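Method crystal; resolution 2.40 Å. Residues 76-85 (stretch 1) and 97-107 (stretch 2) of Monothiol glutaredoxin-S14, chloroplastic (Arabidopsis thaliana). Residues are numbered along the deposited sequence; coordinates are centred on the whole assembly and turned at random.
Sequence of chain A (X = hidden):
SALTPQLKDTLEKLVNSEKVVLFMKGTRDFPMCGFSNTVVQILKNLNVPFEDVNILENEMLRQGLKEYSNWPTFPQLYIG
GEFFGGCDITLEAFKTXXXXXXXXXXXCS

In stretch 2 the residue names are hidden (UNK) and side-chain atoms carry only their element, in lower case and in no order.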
# COMPACT_ATOMS: atom_id res chain seq x y z
N GLN A 76 -4.22 0.34 -0.19
CA GLN A 76 -3.64 -0.38 0.92
C GLN A 76 -2.16 0.01 0.86
O GLN A 76 -1.50 -0.23 -0.15
CB GLN A 76 -3.81 -1.89 0.75
CG GLN A 76 -5.13 -2.42 1.28
CD GLN A 76 -5.26 -3.93 1.16
OE1 GLN A 76 -4.27 -4.66 1.19
NE2 GLN A 76 -6.50 -4.40 1.03
N LEU A 77 -1.65 0.60 1.93
CA LEU A 77 -0.26 1.03 1.98
C LEU A 77 0.61 0.17 2.87
O LEU A 77 0.25 -0.12 4.01
CB LEU A 77 -0.18 2.49 2.46
CG LEU A 77 1.20 3.17 2.56
CD1 LEU A 77 1.83 3.29 1.17
CD2 LEU A 77 1.03 4.55 3.18
N TYR A 78 1.75 -0.24 2.34
CA TYR A 78 2.70 -1.03 3.10
C TYR A 78 4.00 -0.23 3.26
O TYR A 78 4.45 0.46 2.33
CB TYR A 78 2.99 -2.36 2.39
CG TYR A 78 1.98 -3.45 2.68
CD1 TYR A 78 0.75 -3.49 2.02
CD2 TYR A 78 2.26 -4.44 3.63
CE1 TYR A 78 -0.19 -4.50 2.31
CE2 TYR A 78 1.34 -5.44 3.93
CZ TYR A 78 0.12 -5.47 3.27
OH TYR A 78 -0.79 -6.45 3.60
N ILE A 79 4.59 -0.31 4.45
CA ILE A 79 5.84 0.38 4.75
C ILE A 79 6.70 -0.56 5.56
O ILE A 79 6.25 -1.08 6.58
CB ILE A 79 5.60 1.67 5.57
CG1 ILE A 79 4.68 2.62 4.81
CG2 ILE A 79 6.92 2.36 5.85
CD1 ILE A 79 4.05 3.72 5.66
N GLY A 80 7.93 -0.79 5.09
CA GLY A 80 8.83 -1.69 5.79
C GLY A 80 8.29 -3.11 5.79
O GLY A 80 8.64 -3.91 6.67
N GLY A 81 7.45 -3.42 4.82
CA GLY A 81 6.89 -4.76 4.72
C GLY A 81 5.74 -5.06 5.66
O GLY A 81 5.32 -6.21 5.78
N GLU A 82 5.24 -4.03 6.35
CA GLU A 82 4.12 -4.20 7.27
C GLU A 82 2.96 -3.37 6.77
O GLU A 82 3.16 -2.25 6.31
CB GLU A 82 4.49 -3.75 8.69
CG GLU A 82 5.65 -4.54 9.31
CD GLU A 82 5.29 -6.00 9.58
OE1 GLU A 82 6.22 -6.80 9.82
OE2 GLU A 82 4.09 -6.34 9.56
N PHE A 83 1.75 -3.92 6.84
CA PHE A 83 0.57 -3.20 6.39
C PHE A 83 0.36 -1.96 7.29
O PHE A 83 0.22 -2.08 8.50
CB PHE A 83 -0.66 -4.11 6.45
CG PHE A 83 -1.95 -3.41 6.17
CD1 PHE A 83 -2.16 -2.76 4.96
CD2 PHE A 83 -2.96 -3.38 7.14
CE1 PHE A 83 -3.36 -2.07 4.71
CE2 PHE A 83 -4.16 -2.70 6.89
CZ PHE A 83 -4.36 -2.04 5.67
N PHE A 84 0.35 -0.78 6.67
CA PHE A 84 0.17 0.45 7.43
C PHE A 84 -1.30 0.82 7.56
O PHE A 84 -1.76 1.15 8.64
CB PHE A 84 0.93 1.60 6.79
CG PHE A 84 0.95 2.84 7.63
CD1 PHE A 84 1.77 2.92 8.75
CD2 PHE A 84 0.10 3.90 7.32
CE1 PHE A 84 1.75 4.03 9.57
CE2 PHE A 84 0.07 5.03 8.14
CZ PHE A 84 0.90 5.10 9.26
N GLY A 85 -2.04 0.77 6.45
CA GLY A 85 -3.46 1.10 6.53
C GLY A 85 -4.09 1.47 5.21
O GLY A 85 -3.40 1.54 4.19
N UNK A 97 1.57 13.30 11.37
CA UNK A 97 3.02 13.25 11.30
C UNK A 97 3.53 11.83 11.51
O UNK A 97 4.72 11.55 11.29
N UNK A 98 2.64 10.94 11.94
CA UNK A 98 2.97 9.53 12.17
C UNK A 98 3.37 8.81 10.86
O UNK A 98 4.21 7.90 10.87
o UNK A 98 0.35 5.56 13.08
c UNK A 98 1.76 8.82 12.80
c UNK A 98 1.96 7.33 13.08
c UNK A 98 0.69 6.65 13.58
o UNK A 98 0.03 7.22 14.48
N UNK A 99 2.77 9.22 9.76
CA UNK A 99 3.08 8.64 8.46
C UNK A 99 4.57 8.89 8.16
O UNK A 99 5.30 7.99 7.78
c UNK A 99 2.98 7.53 5.75
c UNK A 99 1.89 8.52 6.10
c UNK A 99 1.70 9.50 4.99
c UNK A 99 2.23 9.31 7.37
N UNK A 100 5.00 10.14 8.34
CA UNK A 100 6.39 10.51 8.09
C UNK A 100 7.34 9.75 9.00
O UNK A 100 8.38 9.25 8.56
c UNK A 100 6.57 12.02 8.25
o UNK A 100 3.65 12.24 8.35
c UNK A 100 4.30 13.08 7.72
n UNK A 100 3.79 14.26 7.37
c UNK A 100 5.74 12.83 7.26
N UNK A 101 6.99 9.66 10.28
CA UNK A 101 7.83 8.93 11.22
C UNK A 101 8.06 7.51 10.71
O UNK A 101 9.20 7.03 10.69
o UNK A 101 5.99 10.95 15.17
c UNK A 101 7.39 10.10 13.45
c UNK A 101 6.69 9.99 14.78
c UNK A 101 7.17 8.87 12.59
o UNK A 101 6.83 8.94 15.44
N UNK A 102 6.96 6.86 10.31
CA UNK A 102 7.01 5.49 9.82
C UNK A 102 7.89 5.31 8.59
O UNK A 102 8.66 4.35 8.51
o UNK A 102 6.38 2.96 12.13
c UNK A 102 5.87 2.97 10.99
o UNK A 102 6.05 2.06 10.14
c UNK A 102 5.61 4.97 9.50
c UNK A 102 5.01 4.16 10.61
N UNK A 103 7.75 6.22 7.64
CA UNK A 103 8.53 6.15 6.41
C UNK A 103 10.02 6.32 6.72
O UNK A 103 10.84 5.55 6.23
c UNK A 103 9.01 7.24 4.22
c UNK A 103 8.08 7.24 5.42
c UNK A 103 6.63 6.99 4.98
N UNK A 104 10.35 7.32 7.52
CA UNK A 104 11.74 7.59 7.90
C UNK A 104 12.34 6.36 8.54
O UNK A 104 13.41 5.90 8.16
c UNK A 104 11.54 11.27 9.24
o UNK A 104 10.94 12.31 8.90
c UNK A 104 11.81 8.77 8.88
o UNK A 104 12.08 11.12 10.36
c UNK A 104 11.63 10.13 8.22
N UNK A 105 11.63 5.81 9.52
CA UNK A 105 12.07 4.60 10.20
C UNK A 105 12.38 3.51 9.17
O UNK A 105 13.40 2.84 9.24
n UNK A 105 8.78 0.49 13.79
c UNK A 105 10.97 4.12 11.16
c UNK A 105 9.97 2.34 12.60
c UNK A 105 9.99 0.87 13.00
c UNK A 105 11.15 2.72 11.72
N UNK A 106 11.50 3.37 8.18
CA UNK A 106 11.66 2.38 7.12
C UNK A 106 12.87 2.66 6.24
O UNK A 106 13.69 1.78 5.99
c UNK A 106 10.39 2.33 6.26
N UNK A 107 12.98 3.90 5.78
CA UNK A 107 14.08 4.34 4.92
C UNK A 107 15.45 4.19 5.57
O UNK A 107 16.45 3.96 4.89
c UNK A 107 14.04 6.05 3.08
s UNK A 107 12.53 5.67 2.25
c UNK A 107 11.73 7.26 2.39
c UNK A 107 13.88 5.79 4.54

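Position 97 has no side-chain atoms, and its phi of 99° and psi of -11° would jam a CB against the preceding carbonyl; it is Gly97, the N-cap of the helix that follows. Position 98 has three carbons in a row, the third carrying two oxygens. The CA-to-CB bond points sideways, but the chain is extended and one oxygen ends 3.9 Å from Phe84 CZ. A carboxylate on two methylenes makes this Glu98.

At position 99 four carbons fork at the second, and one branch tip reaches Ile79 and Leu77. This is Leu99; its CD2 lies 4.0 Å from Ile79 CD1 and 4.4 Å from Leu77 CD2, while its CG is 4.4 Å from Phe84 CE2. Position 100 carries three carbons, the last bonded to one oxygen and one nitrogen, a carboxamide that stays clear of stretch 1: Gln100. Position 101, with three carbons and two terminal oxygens, is likewise out of reach, and is Glu101.

Position 102 has the same atoms but its CA-to-CB bond points toward stretch 1, its second side-chain carbon 3.4 Å from Phe84 CE1. It is Glu102, and the contact is made by the aliphatic CG. Position 103 has one carbon carrying two others, a fork at CB that identifies Val103; its CG2 is 4.2 Å from Ile79 CD1. Position 104, three carbons ending in two oxygens, has a CA-to-CB bond that points away and is Glu104.

Four carbons in a row ending in nitrogen mark position 105 as Lys105. Fully extended, it leaves stretch 1 untouched, and its NZ forms a long salt bridge of 3.8 Å to Glu102 OE2. Position 106 has a single carbon, so it is Ala106; its CB sits 3.5 Å from Ile79 CG2 and 4.1 Å from Gly80 N. At position 107 two carbons, a sulfur and a final carbon form an unbranched chain, Met107, whose CA-to-CB bond points away and whose side chain makes no contact with stretch 1.

The contact works by apolar packing, with no hydrogen bond between the stretches. Leu77, Ile79 and Phe84 point from the hairpin toward the helix. Ile79 packs among Leu99, Val103 and Ala106, while the Phe84 ring lies obliquely against Glu98, Leu99 and Glu102. At the turn the backbones come close, with Gly80 CA and Ala106 CA 5.1 Å apart; an ideal CB on Gly80 would fall 3.9 Å from Ala106 CB without clashing, and the positive phi of Gly80 by itself favours glycine. The carboxylates of Glu101 and Glu104 remain exposed, outside this apolar seam.

Stretch 2, residues 97-107: GELQEEVEKAM
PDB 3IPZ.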